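Aminotransferase (Helicobacter pylori, PDB 2FNU) transfers an amino group from L-glutamate to a UDP-linked 4-keto sugar with the help of pyridoxal phosphate, the second step in making pseudaminic acid for flagellin. Local coordinates at residues L114-I118 with L143-L149; V128-G132 with S156-G160; Y269-H274 with Y286-H291; L300-L305 with T368-F372; K317-Q321 with P333-E338. The contacts are given in a common frame with arbitrary orientation. Residue numbers count along the deposited sequence, not the author numbering.

In the fold
The five contacts illustrate how chemistry follows place in a fold. Contact 2 is the buried one, its centre about 5 Å from the centre of the chain, where two loops leaving parallel strands 122-128 and 150-154 meet at the cofactor; one histidine makes its key bonds. Contact 1, farther out in the same alpha/beta domain, closes an apolar cluster under a charged edge. Contacts 3 and 4 share one hydrophobic core: backbone bonds pair two strands in the first, the second joins two helices by apolar packing, and Phe-270 and Met-290 of contact 3 touch Phe-369 of contact 4. Contact 5, partly buried, centres on a tyrosine and a carboxylate. Pro-287 links contacts 2 and 3.

Contact 1 (L114-I118 with L143-L149); sequences LEKLI and LCKKHSL
Leu-143 and Ile-118 form the apolar centre where, in the alpha/beta fold of the large domain, the C-terminal end of helix 137-146 meets the loop that leads to strand 122-128. Leu-143 (chi1 t, chi2 p) sends CD2 to within 3.6 Å of Leu-114 CB and 4.0 Å of Ile-118 CD1. The same Ile-118 CD1, carried on an m,t side chain, lies 3.8 Å from Leu-149 CD1, and beneath this cluster Leu-114 and Leu-149 both continue onto Ile-125 of strand 122-128. Residues 115-117 make a short 3-10 turn, closed by Leu-117 N to Leu-114 O at 2.9 Å, and the nearest CA atoms are those of Glu-115 and Leu-143, 7.4 Å apart. The helix ends in a Schellman motif: Ser-148, at phi/psi 55/42, is the C-prime residue, with Leu-149 N 2.9 Å from Cys-144 O and Ser-148 N 3.3 Å from Lys-145 O, so that Leu-149 turns back onto Ile-118. Farther out, Ile-118 CD1 makes a CH-pi contact 3.9 Å from the centroid of the His-147 ring. At the polar edge Glu-115 OE2 forms a salt bridge with Lys-146 NZ at 2.7 Å and accepts a nearly linear hydrogen bond from His-147 NE2 at 2.8 Å.

Contact 2 (V128-G132 with S156-G160); sequences VDYAG and SHALG. With PMP (4'-deoxy-4'-aminopyridoxal-5'-phosphate), chain E.
Direct hydrogen bonding runs through His-157, whose m rotamer (chi2 -171°) sets its two ring nitrogens to different tasks. Ala-131 N donates to His-157 ND1 at 3.0 Å, so this nitrogen is an acceptor, while His-157 NE2 is hydrogen-bonded to PMP O3 at 2.9 Å. A water adds an indirect link, donating to Asp-129 O (2.9 Å) and accepting from His-157 N (2.9 Å). Both segments are loops that follow parallel strands, 122-128 and 150-154, at the strand ends where the fold-type I aminotransferase architecture of this family places its cofactor; Lys-183, to which the cofactor attaches in the enzyme's internal aldimine but not in this complex, also touches His-157. Asp-129 (-86/90) centres an inverse gamma turn, Ala-131 (68/4) and Gly-132 (103/-9) have positive phi, and Gly-132 N bonds back to Asp-129 O at 3.1 Å. Packing completes the fit: Gly-132 and Ala-158 have CA atoms 4.1 Å apart, Asp-129 CB meets Ala-158 CB at 3.7 Å, and Gly-132 N lies 3.5 Å from His-157 CB.

Contact 3 (Y269-H274 with Y286-H291); sequences YFTPLH and YPILMH
Two antiparallel strands, 270-272 and 286-290, pair here in the small three-stranded sheet, the first at an edge of the sheet within this chain and the second in its middle. Their axes approach to 4.4 Å at 153°. Thr-271 and Leu-289 form the hydrogen-bonded pair, with Thr-271 N to Leu-289 O and Leu-289 N to Thr-271 O both 2.9 Å. Phe-270/Met-290 and Pro-272/Ile-288 flank it as non-hydrogen-bonded pairs, each with CA atoms 4.2 Å apart. The ladder continues with His-291 N to Tyr-269 O at 2.9 Å and Leu-273 N to Pro-287 O at 3.2 Å. As Pro-272 lacks an amide hydrogen, its place in a non-hydrogen-bonded pair costs the ladder nothing.

On the face bearing Phe-270, Pro-272, Ile-288 and Met-290, Ile-288 CD1 sits 3.7 Å from the centroid of the Phe-270 ring, over its face, with chi1 of both residues p. Leu-273 CD2 meets Leu-289 CD1 at 3.8 Å, and one water bridges Thr-271 OG1 (2.9 Å) and Leu-289 O (2.8 Å). Phe-270 packs on Phe-264 of helix 246-264 and Val-365 of helix 355-370, making this a two-layer alpha/beta sandwich, as in the C-terminal domain of fold-type I aminotransferases.

Contact 4 (L300-L305 with T368-F372); sequences LILESL and TFESF
The ring of Phe-372 is the main bump of this contact, a flat wedge laid into the hollow between Leu-300, Ile-301 and Ser-304 on one flank of helix 298-307. Phe-372, in its m rotamer (chi2 82°), sets one ring face against Ile-301, whose CG1 stands 3.7 Å from the ring centroid in a CH-pi contact, while the ring edge meets Leu-300 CB at 3.6 Å from CE2 and Ser-304 CB at 4.2 Å from CE1. Thr-368, chi1 m, fills the next hollow, with CG2 3.4 Å from Ser-304 OG and OG1 3.6 Å from Leu-305 CD2; that hydroxyl is hydrogen-bonded to Ser-364 O. Ser-304 and Thr-368 mark the nearest backbone approach, 6.7 Å between CA atoms. Ile-301 (m,t) acts as a bump in turn, its CG2 3.9 Å from Phe-369 CZ. Ser-371 OG bonds to Thr-368 O at 2.6 Å. With Met-290 touching both Ile-301 and Phe-369, the two helices pack against each other and onto the small sheet, as in an alpha/beta sandwich.

Contact 5 (K317-Q321 with P333-E338); sequences KPIYQ and PLKSAE
Lys-317 opens segment 317-321 with its CA-to-CB bond directed away from 333-338 and turns to the neighbouring subunit, where its NZ forms a salt bridge with Glu-219 of that chain. Pro-318 (-54/129) then directs its ring toward helix 335-343: CG is 4.2 Å from Ala-337 CB and 3.7 Å from Glu-338 OE2, and its CA lies 6.2 Å from that of Ala-337. From Ile-319 the chain forms a 3-10 turn, Gln-321 N bonding to Pro-318 O at 2.9 Å. Tyr-320 is the centrepiece: its p rotamer throws the ring across to the helix start, where Tyr-320 OH accepts from Leu-334 N at 2.9 Å and donates to Glu-338 OE2 at 2.6 Å, while CE1 lies 4.0 Å from Leu-334 CD1 and CE2 4.2 Å from Pro-333 CB. Gln-321 finishes the network, NE2 donating to Glu-338 OE2 at 3.0 Å. Glu-338, folded back by chi1 and chi2 both m, thus gathers two donors on one oxygen. Leu-334 holds the N-cap position, and its O accepts from Glu-338 N at 2.9 Å. The arrangement is a helix N-terminus tied by a buried tyrosine hydroxyl to the loop that follows the substrate-binding residues Gln-313 to Tyr-316.

Contact 1 (L114-I118 with L143-L149)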
# COMPACT_ATOMS: atom_id res chain seq x y z
N LEU B 114 26.60 -20.35 1.47
CA LEU B 114 26.42 -18.99 1.96
C LEU B 114 27.66 -18.42 2.63
O LEU B 114 27.96 -17.24 2.48
CB LEU B 114 25.26 -18.91 2.97
CG LEU B 114 23.89 -19.42 2.53
CD1 LEU B 114 22.93 -19.36 3.72
CD2 LEU B 114 23.39 -18.55 1.39
N GLU B 115 28.36 -19.25 3.40
CA GLU B 115 29.47 -18.73 4.20
C GLU B 115 30.55 -18.10 3.33
O GLU B 115 31.14 -17.08 3.70
CB GLU B 115 30.03 -19.81 5.15
CG GLU B 115 31.03 -19.27 6.18
CD GLU B 115 31.11 -20.12 7.44
OE1 GLU B 115 30.71 -21.30 7.39
OE2 GLU B 115 31.55 -19.59 8.48
N LYS B 116 30.77 -18.67 2.15
CA LYS B 116 31.81 -18.15 1.27
C LYS B 116 31.53 -16.73 0.78
O LYS B 116 32.43 -16.06 0.28
CB LYS B 116 32.04 -19.08 0.08
CG LYS B 116 30.85 -19.25 -0.86
CD LYS B 116 31.28 -20.11 -2.05
CE LYS B 116 30.14 -20.43 -2.97
NZ LYS B 116 30.58 -21.48 -3.95
N LEU B 117 30.28 -16.28 0.94
CA LEU B 117 29.86 -14.97 0.44
C LEU B 117 29.95 -13.88 1.49
O LEU B 117 29.77 -12.69 1.17
CB LEU B 117 28.41 -15.04 -0.05
CG LEU B 117 28.14 -16.05 -1.16
CD1 LEU B 117 26.64 -16.12 -1.41
CD2 LEU B 117 28.88 -15.69 -2.44
N ILE B 118 30.23 -14.27 2.73
CA ILE B 118 30.25 -13.34 3.83
C ILE B 118 31.58 -12.58 3.87
O ILE B 118 32.66 -13.17 3.70
CB ILE B 118 29.99 -14.07 5.17
CG1 ILE B 118 28.61 -14.72 5.14
CG2 ILE B 118 30.10 -13.09 6.35
CD1 ILE B 118 28.26 -15.63 6.34
N LEU B 143 24.58 -19.94 11.17
CA LEU B 143 25.50 -19.13 10.38
C LEU B 143 25.39 -17.62 10.65
O LEU B 143 26.39 -16.90 10.75
CB LEU B 143 25.31 -19.42 8.90
CG LEU B 143 26.37 -18.79 7.99
CD1 LEU B 143 27.77 -19.36 8.25
CD2 LEU B 143 26.03 -18.96 6.51
N CYS B 144 24.16 -17.14 10.74
CA CYS B 144 23.93 -15.73 11.00
C CYS B 144 24.42 -15.33 12.39
O CYS B 144 25.02 -14.29 12.57
CB CYS B 144 22.44 -15.40 10.83
SG CYS B 144 21.92 -15.32 9.07
N LYS B 145 24.17 -16.19 13.38
CA LYS B 145 24.65 -15.93 14.74
C LYS B 145 26.18 -15.88 14.72
O LYS B 145 26.79 -14.97 15.27
CB LYS B 145 24.14 -16.99 15.71
CG LYS B 145 24.50 -16.72 17.16
CD LYS B 145 23.81 -17.70 18.08
CE LYS B 145 24.10 -17.36 19.54
NZ LYS B 145 23.35 -18.26 20.46
N LYS B 146 26.79 -16.85 14.03
CA LYS B 146 28.26 -16.93 13.98
C LYS B 146 28.86 -15.63 13.45
O LYS B 146 29.86 -15.15 13.97
CB LYS B 146 28.69 -18.13 13.13
CG LYS B 146 30.20 -18.25 12.88
CD LYS B 146 30.52 -19.42 11.95
CE LYS B 146 32.03 -19.54 11.75
NZ LYS B 146 32.36 -20.68 10.86
N HIS B 147 28.25 -15.07 12.40
CA HIS B 147 28.80 -13.92 11.68
C HIS B 147 28.13 -12.58 12.02
O HIS B 147 28.36 -11.57 11.35
CB HIS B 147 28.76 -14.20 10.18
CG HIS B 147 29.78 -15.22 9.75
ND1 HIS B 147 31.10 -14.90 9.57
CD2 HIS B 147 29.66 -16.54 9.49
CE1 HIS B 147 31.76 -15.99 9.20
NE2 HIS B 147 30.91 -17.00 9.16
N SER B 148 27.35 -12.57 13.10
CA SER B 148 26.67 -11.36 13.58
C SER B 148 25.83 -10.72 12.49
O SER B 148 25.85 -9.50 12.30
CB SER B 148 27.68 -10.35 14.14
OG SER B 148 28.40 -10.93 15.22
N LEU B 149 25.11 -11.56 11.74
CA LEU B 149 24.19 -11.09 10.70
C LEU B 149 22.76 -11.31 11.16
O LEU B 149 22.49 -12.22 11.94
CB LEU B 149 24.37 -11.91 9.42
CG LEU B 149 25.80 -12.14 8.92
CD1 LEU B 149 25.79 -13.04 7.67
CD2 LEU B 149 26.48 -10.82 8.65
O HOH W 1 29.91 -22.32 9.91

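Contact 2 (V128-G132 with S156-G160)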
# COMPACT_ATOMS: atom_id res chain seq x y z
N VAL B 128 14.21 -17.39 1.14
CA VAL B 128 12.83 -17.50 0.66
C VAL B 128 12.40 -18.97 0.75
O VAL B 128 13.13 -19.87 0.32
CB VAL B 128 12.75 -17.07 -0.82
CG1 VAL B 128 11.36 -17.36 -1.42
CG2 VAL B 128 13.10 -15.59 -0.93
N ASP B 129 11.21 -19.21 1.30
CA ASP B 129 10.69 -20.58 1.38
C ASP B 129 9.99 -20.84 0.05
O ASP B 129 8.80 -20.57 -0.12
CB ASP B 129 9.74 -20.70 2.56
CG ASP B 129 10.40 -20.35 3.87
OD1 ASP B 129 11.56 -20.77 4.09
OD2 ASP B 129 9.78 -19.62 4.67
N TYR B 130 10.76 -21.35 -0.91
CA TYR B 130 10.24 -21.49 -2.27
C TYR B 130 9.11 -22.52 -2.33
O TYR B 130 9.28 -23.66 -1.89
CB TYR B 130 11.37 -21.89 -3.21
CG TYR B 130 10.90 -22.11 -4.63
CD1 TYR B 130 10.49 -23.36 -5.06
CD2 TYR B 130 10.86 -21.05 -5.53
CE1 TYR B 130 10.05 -23.58 -6.35
CE2 TYR B 130 10.41 -21.24 -6.84
CZ TYR B 130 10.00 -22.51 -7.23
OH TYR B 130 9.57 -22.73 -8.52
N ALA B 131 7.98 -22.08 -2.91
CA ALA B 131 6.77 -22.91 -3.07
C ALA B 131 6.08 -23.23 -1.76
O ALA B 131 5.09 -23.96 -1.75
CB ALA B 131 7.07 -24.21 -3.86
N GLY B 132 6.60 -22.67 -0.66
CA GLY B 132 6.14 -23.02 0.68
C GLY B 132 7.06 -23.94 1.44
O GLY B 132 6.87 -24.15 2.64
N SER B 156 6.79 -15.48 2.09
CA SER B 156 5.55 -15.06 1.43
C SER B 156 4.70 -16.23 0.97
O SER B 156 3.46 -16.12 0.97
CB SER B 156 5.85 -14.15 0.24
OG SER B 156 6.23 -12.85 0.67
N HIS B 157 5.34 -17.34 0.55
CA HIS B 157 4.63 -18.53 0.08
C HIS B 157 4.17 -19.46 1.18
O HIS B 157 3.47 -20.45 0.90
CB HIS B 157 5.54 -19.39 -0.82
CG HIS B 157 5.98 -18.72 -2.08
ND1 HIS B 157 6.65 -19.40 -3.08
CD2 HIS B 157 5.87 -17.44 -2.50
CE1 HIS B 157 6.92 -18.56 -4.07
NE2 HIS B 157 6.46 -17.37 -3.75
N ALA B 158 4.61 -19.20 2.41
CA ALA B 158 4.74 -20.30 3.38
C ALA B 158 3.86 -20.26 4.62
O ALA B 158 4.17 -20.95 5.60
CB ALA B 158 6.21 -20.47 3.80
N LEU B 159 2.78 -19.48 4.60
CA LEU B 159 1.89 -19.52 5.77
C LEU B 159 1.33 -20.93 5.98
O LEU B 159 0.66 -21.50 5.09
CB LEU B 159 0.76 -18.50 5.65
CG LEU B 159 -0.09 -18.40 6.93
CD1 LEU B 159 0.61 -17.61 8.02
CD2 LEU B 159 -1.42 -17.78 6.57
N GLY B 160 1.61 -21.49 7.15
CA GLY B 160 1.18 -22.85 7.46
C GLY B 160 2.26 -23.90 7.26
O GLY B 160 2.14 -25.03 7.75
N1 PMP E . 8.09 -12.37 -2.11
C2 PMP E . 7.70 -13.50 -2.79
C2A PMP E . 8.52 -14.76 -2.62
C3 PMP E . 6.56 -13.45 -3.60
O3 PMP E . 6.14 -14.57 -4.26
C4 PMP E . 5.83 -12.25 -3.74
C4A PMP E . 4.65 -12.14 -4.68
N4A PMP E . 4.79 -12.98 -5.85
C5 PMP E . 6.22 -11.14 -2.99
C6 PMP E . 7.31 -11.24 -2.14
C5A PMP E . 5.46 -9.82 -3.05
O4P PMP E . 4.26 -10.00 -2.31
P PMP E . 3.00 -9.04 -2.58
O1P PMP E . 2.40 -9.50 -3.89
O2P PMP E . 2.06 -9.31 -1.45
O3P PMP E . 3.46 -7.60 -2.60
O HOH W 2 8.17 -17.86 0.68

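Contact 3 (Y269-H274 with Y286-H291)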
# COMPACT_ATOMS: atom_id res chain seq x y z
N TYR B 269 9.53 -37.79 -17.95
CA TYR B 269 9.69 -36.43 -18.49
C TYR B 269 10.17 -35.38 -17.48
O TYR B 269 10.89 -34.45 -17.86
CB TYR B 269 8.38 -35.92 -19.06
CG TYR B 269 7.68 -36.90 -19.99
CD1 TYR B 269 8.24 -37.26 -21.22
CD2 TYR B 269 6.47 -37.46 -19.62
CE1 TYR B 269 7.59 -38.16 -22.07
CE2 TYR B 269 5.81 -38.35 -20.46
CZ TYR B 269 6.37 -38.69 -21.68
OH TYR B 269 5.71 -39.57 -22.50
N PHE B 270 9.75 -35.51 -16.23
CA PHE B 270 10.05 -34.47 -15.23
C PHE B 270 9.99 -35.04 -13.83
O PHE B 270 9.42 -36.12 -13.63
CB PHE B 270 9.07 -33.28 -15.35
CG PHE B 270 7.62 -33.69 -15.33
CD1 PHE B 270 6.98 -34.01 -14.13
CD2 PHE B 270 6.90 -33.76 -16.52
CE1 PHE B 270 5.65 -34.41 -14.12
CE2 PHE B 270 5.56 -34.17 -16.53
CZ PHE B 270 4.93 -34.48 -15.32
N THR B 271 10.54 -34.29 -12.88
CA THR B 271 10.57 -34.69 -11.47
C THR B 271 9.72 -33.70 -10.65
O THR B 271 10.09 -32.55 -10.52
CB THR B 271 12.02 -34.67 -10.94
OG1 THR B 271 12.84 -35.54 -11.76
CG2 THR B 271 12.10 -35.12 -9.48
N PRO B 272 8.61 -34.18 -10.05
CA PRO B 272 7.89 -33.31 -9.13
C PRO B 272 8.70 -33.12 -7.85
O PRO B 272 9.37 -34.06 -7.37
CB PRO B 272 6.60 -34.08 -8.82
CG PRO B 272 6.57 -35.22 -9.79
CD PRO B 272 7.97 -35.51 -10.16
N LEU B 273 8.61 -31.94 -7.26
CA LEU B 273 9.31 -31.69 -6.00
C LEU B 273 8.52 -32.18 -4.79
O LEU B 273 9.10 -32.47 -3.74
CB LEU B 273 9.61 -30.19 -5.84
CG LEU B 273 10.64 -29.59 -6.79
CD1 LEU B 273 10.87 -28.11 -6.44
CD2 LEU B 273 11.96 -30.36 -6.73
N HIS B 274 7.20 -32.28 -4.92
CA HIS B 274 6.35 -32.57 -3.75
C HIS B 274 6.68 -33.86 -2.98
O HIS B 274 6.65 -33.86 -1.75
CB HIS B 274 4.86 -32.43 -4.09
CG HIS B 274 3.94 -32.75 -2.96
ND1 HIS B 274 3.55 -31.84 -2.00
CD2 HIS B 274 3.35 -33.92 -2.61
CE1 HIS B 274 2.75 -32.42 -1.13
NE2 HIS B 274 2.61 -33.69 -1.48
N TYR B 286 2.94 -26.10 -7.01
CA TYR B 286 3.29 -27.49 -7.28
C TYR B 286 4.30 -27.47 -8.43
O TYR B 286 3.91 -27.44 -9.60
CB TYR B 286 2.05 -28.32 -7.70
CG TYR B 286 2.39 -29.78 -7.87
CD1 TYR B 286 2.30 -30.65 -6.78
CD2 TYR B 286 2.85 -30.26 -9.09
CE1 TYR B 286 2.63 -32.02 -6.93
CE2 TYR B 286 3.19 -31.60 -9.23
CZ TYR B 286 3.07 -32.47 -8.15
OH TYR B 286 3.40 -33.80 -8.28
N PRO B 287 5.61 -27.38 -8.11
CA PRO B 287 6.65 -27.33 -9.14
C PRO B 287 7.01 -28.69 -9.69
O PRO B 287 7.13 -29.67 -8.94
CB PRO B 287 7.88 -26.76 -8.40
CG PRO B 287 7.35 -26.28 -7.06
CD PRO B 287 6.17 -27.18 -6.76
N ILE B 288 7.22 -28.73 -11.01
CA ILE B 288 7.87 -29.89 -11.62
C ILE B 288 9.14 -29.41 -12.32
O ILE B 288 9.19 -28.26 -12.79
CB ILE B 288 6.95 -30.63 -12.63
CG1 ILE B 288 6.59 -29.72 -13.82
CG2 ILE B 288 5.70 -31.19 -11.93
CD1 ILE B 288 5.79 -30.43 -14.94
N LEU B 289 10.16 -30.27 -12.38
CA LEU B 289 11.42 -29.93 -13.04
C LEU B 289 11.63 -30.82 -14.26
O LEU B 289 11.81 -32.04 -14.12
CB LEU B 289 12.62 -30.08 -12.09
CG LEU B 289 12.60 -29.23 -10.82
CD1 LEU B 289 13.78 -29.61 -9.94
CD2 LEU B 289 12.63 -27.76 -11.20
N MET B 290 11.61 -30.23 -15.46
CA MET B 290 11.76 -30.98 -16.71
C MET B 290 13.14 -31.58 -16.86
O MET B 290 14.13 -31.00 -16.43
CB MET B 290 11.60 -30.05 -17.92
CG MET B 290 10.33 -29.27 -18.00
SD MET B 290 10.18 -28.49 -19.63
CE MET B 290 11.71 -27.60 -19.89
N HIS B 291 13.21 -32.72 -17.54
CA HIS B 291 14.50 -33.25 -17.99
C HIS B 291 15.17 -32.22 -18.89
O HIS B 291 14.51 -31.50 -19.64
CB HIS B 291 14.26 -34.55 -18.76
CG HIS B 291 15.51 -35.27 -19.17
ND1 HIS B 291 15.89 -36.48 -18.62
CD2 HIS B 291 16.47 -34.96 -20.07
CE1 HIS B 291 17.02 -36.87 -19.16
NE2 HIS B 291 17.40 -35.97 -20.05
O HOH W 3 13.87 -33.94 -13.90
O HOH W 4 5.68 -30.62 -6.78

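Contact 4 (L300-L305 with T368-F372)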
# COMPACT_ATOMS: atom_id res chain seq x y z
N LEU B 300 7.55 -23.76 -26.32
CA LEU B 300 6.54 -24.55 -27.03
C LEU B 300 5.74 -25.45 -26.08
O LEU B 300 4.53 -25.61 -26.24
CB LEU B 300 7.18 -25.38 -28.14
CG LEU B 300 7.77 -24.59 -29.31
CD1 LEU B 300 8.35 -25.55 -30.34
CD2 LEU B 300 6.72 -23.69 -29.95
N ILE B 301 6.43 -26.02 -25.10
CA ILE B 301 5.78 -26.85 -24.08
C ILE B 301 4.77 -26.03 -23.27
O ILE B 301 3.60 -26.44 -23.12
CB ILE B 301 6.81 -27.51 -23.15
CG1 ILE B 301 7.59 -28.59 -23.92
CG2 ILE B 301 6.13 -28.11 -21.90
CD1 ILE B 301 8.81 -29.11 -23.19
N LEU B 302 5.20 -24.86 -22.82
CA LEU B 302 4.31 -23.96 -22.09
C LEU B 302 3.11 -23.52 -22.92
O LEU B 302 1.98 -23.51 -22.42
CB LEU B 302 5.08 -22.73 -21.58
CG LEU B 302 6.11 -22.97 -20.48
CD1 LEU B 302 7.00 -21.75 -20.37
CD2 LEU B 302 5.44 -23.28 -19.13
N GLU B 303 3.36 -23.16 -24.18
CA GLU B 303 2.28 -22.81 -25.11
C GLU B 303 1.31 -23.97 -25.34
O GLU B 303 0.10 -23.77 -25.40
CB GLU B 303 2.85 -22.29 -26.44
CG GLU B 303 3.46 -20.89 -26.31
CD GLU B 303 4.33 -20.47 -27.50
OE1 GLU B 303 4.68 -21.31 -28.35
OE2 GLU B 303 4.68 -19.27 -27.55
N SER B 304 1.85 -25.19 -25.41
CA SER B 304 1.01 -26.38 -25.56
C SER B 304 0.14 -26.60 -24.32
O SER B 304 -1.06 -26.88 -24.43
CB SER B 304 1.89 -27.60 -25.84
OG SER B 304 1.10 -28.78 -26.00
N LEU B 305 0.72 -26.44 -23.13
CA LEU B 305 -0.05 -26.55 -21.90
C LEU B 305 -1.18 -25.54 -21.91
O LEU B 305 -2.33 -25.87 -21.63
CB LEU B 305 0.84 -26.33 -20.67
CG LEU B 305 1.83 -27.47 -20.37
CD1 LEU B 305 2.75 -27.09 -19.22
CD2 LEU B 305 1.10 -28.80 -20.09
N THR B 368 1.10 -33.83 -23.11
CA THR B 368 1.83 -32.72 -23.68
C THR B 368 3.31 -33.09 -23.84
O THR B 368 3.89 -32.95 -24.93
CB THR B 368 1.69 -31.47 -22.79
OG1 THR B 368 0.31 -31.09 -22.74
CG2 THR B 368 2.53 -30.32 -23.36
N PHE B 369 3.92 -33.58 -22.77
CA PHE B 369 5.32 -33.97 -22.82
C PHE B 369 5.56 -35.09 -23.82
O PHE B 369 6.54 -35.07 -24.56
CB PHE B 369 5.84 -34.33 -21.43
CG PHE B 369 6.29 -33.13 -20.66
CD1 PHE B 369 5.40 -32.44 -19.85
CD2 PHE B 369 7.60 -32.66 -20.79
CE1 PHE B 369 5.81 -31.29 -19.15
CE2 PHE B 369 8.03 -31.52 -20.09
CZ PHE B 369 7.13 -30.84 -19.27
N GLU B 370 4.64 -36.05 -23.85
CA GLU B 370 4.75 -37.17 -24.78
C GLU B 370 4.85 -36.68 -26.22
O GLU B 370 5.53 -37.30 -27.05
CB GLU B 370 3.55 -38.10 -24.60
CG GLU B 370 3.67 -39.44 -25.36
CD GLU B 370 2.41 -40.28 -25.22
OE1 GLU B 370 1.31 -39.71 -25.05
OE2 GLU B 370 2.52 -41.53 -25.30
N SER B 371 4.18 -35.57 -26.52
CA SER B 371 4.09 -35.08 -27.91
C SER B 371 5.40 -34.48 -28.44
O SER B 371 5.53 -34.26 -29.64
CB SER B 371 2.97 -34.05 -28.03
OG SER B 371 3.36 -32.82 -27.44
N PHE B 372 6.35 -34.21 -27.55
CA PHE B 372 7.60 -33.57 -27.95
C PHE B 372 8.70 -34.59 -28.17
O PHE B 372 9.31 -35.08 -27.22
CB PHE B 372 8.03 -32.50 -26.93
CG PHE B 372 7.25 -31.24 -27.04
CD1 PHE B 372 5.99 -31.13 -26.45
CD2 PHE B 372 7.74 -30.16 -27.77
CE1 PHE B 372 5.24 -29.97 -26.58
CE2 PHE B 372 7.00 -28.99 -27.90
CZ PHE B 372 5.74 -28.89 -27.30

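Contact 5 (K317-Q321 with P333-E338)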
# COMPACT_ATOMS: atom_id res chain seq x y z
N LYS B 317 12.43 -16.37 -13.08
CA LYS B 317 13.62 -15.84 -13.76
C LYS B 317 14.66 -15.41 -12.70
O LYS B 317 14.32 -14.71 -11.77
CB LYS B 317 13.22 -14.65 -14.63
CG LYS B 317 14.34 -13.91 -15.35
CD LYS B 317 13.67 -12.95 -16.35
CE LYS B 317 14.63 -12.10 -17.12
NZ LYS B 317 13.85 -11.35 -18.17
N PRO B 318 15.91 -15.87 -12.83
CA PRO B 318 16.92 -15.42 -11.87
C PRO B 318 16.96 -13.90 -11.82
O PRO B 318 17.04 -13.25 -12.86
CB PRO B 318 18.23 -16.00 -12.44
CG PRO B 318 17.75 -17.31 -13.14
CD PRO B 318 16.45 -16.87 -13.78
N ILE B 319 16.89 -13.33 -10.62
CA ILE B 319 16.71 -11.88 -10.48
C ILE B 319 17.83 -11.07 -11.14
O ILE B 319 17.59 -10.00 -11.70
CB ILE B 319 16.54 -11.49 -8.98
CG1 ILE B 319 15.20 -12.03 -8.45
CG2 ILE B 319 16.64 -9.99 -8.78
CD1 ILE B 319 15.09 -12.00 -6.91
N TYR B 320 19.04 -11.61 -11.09
CA TYR B 320 20.20 -10.88 -11.65
C TYR B 320 20.13 -10.76 -13.19
O TYR B 320 20.92 -10.04 -13.78
CB TYR B 320 21.53 -11.53 -11.21
CG TYR B 320 21.64 -12.99 -11.61
CD1 TYR B 320 21.53 -14.01 -10.65
CD2 TYR B 320 21.82 -13.36 -12.94
CE1 TYR B 320 21.62 -15.35 -11.01
CE2 TYR B 320 21.90 -14.72 -13.32
CZ TYR B 320 21.80 -15.71 -12.34
OH TYR B 320 21.87 -17.04 -12.68
N GLN B 321 19.20 -11.49 -13.82
CA GLN B 321 18.99 -11.40 -15.27
C GLN B 321 18.23 -10.14 -15.69
O GLN B 321 18.25 -9.77 -16.88
CB GLN B 321 18.22 -12.62 -15.81
CG GLN B 321 18.96 -13.95 -15.89
CD GLN B 321 18.21 -15.00 -16.76
OE1 GLN B 321 17.26 -14.67 -17.51
NE2 GLN B 321 18.64 -16.26 -16.68
N PRO B 333 26.30 -15.49 -14.14
CA PRO B 333 25.18 -16.41 -13.93
C PRO B 333 25.55 -17.57 -13.01
O PRO B 333 26.70 -18.03 -13.01
CB PRO B 333 24.86 -16.92 -15.34
CG PRO B 333 25.36 -15.80 -16.25
CD PRO B 333 26.61 -15.31 -15.57
N LEU B 334 24.58 -18.03 -12.23
CA LEU B 334 24.76 -19.16 -11.34
C LEU B 334 24.13 -20.39 -11.96
O LEU B 334 22.91 -20.42 -12.20
CB LEU B 334 24.09 -18.87 -10.00
CG LEU B 334 24.66 -17.66 -9.25
CD1 LEU B 334 23.69 -17.23 -8.16
CD2 LEU B 334 26.02 -18.01 -8.64
N LYS B 335 24.93 -21.42 -12.21
CA LYS B 335 24.43 -22.62 -12.88
C LYS B 335 23.20 -23.19 -12.18
O LYS B 335 22.24 -23.60 -12.84
CB LYS B 335 25.53 -23.69 -12.99
CG LYS B 335 25.05 -25.01 -13.58
CD LYS B 335 26.18 -26.05 -13.67
CE LYS B 335 25.65 -27.42 -14.10
NZ LYS B 335 24.81 -27.37 -15.33
N SER B 336 23.23 -23.22 -10.85
CA SER B 336 22.10 -23.79 -10.11
C SER B 336 20.81 -23.04 -10.37
O SER B 336 19.74 -23.66 -10.48
CB SER B 336 22.41 -23.85 -8.61
OG SER B 336 22.69 -22.56 -8.08
N ALA B 337 20.90 -21.72 -10.48
CA ALA B 337 19.70 -20.89 -10.71
C ALA B 337 19.22 -21.00 -12.15
O ALA B 337 18.01 -21.12 -12.43
CB ALA B 337 19.99 -19.43 -10.36
N GLU B 338 20.17 -20.94 -13.09
CA GLU B 338 19.84 -21.06 -14.52
C GLU B 338 19.18 -22.41 -14.84
O GLU B 338 18.14 -22.45 -15.52
CB GLU B 338 21.10 -20.90 -15.39
CG GLU B 338 21.80 -19.55 -15.23
CD GLU B 338 21.00 -18.37 -15.77
OE1 GLU B 338 20.46 -18.47 -16.89
OE2 GLU B 338 20.92 -17.33 -15.08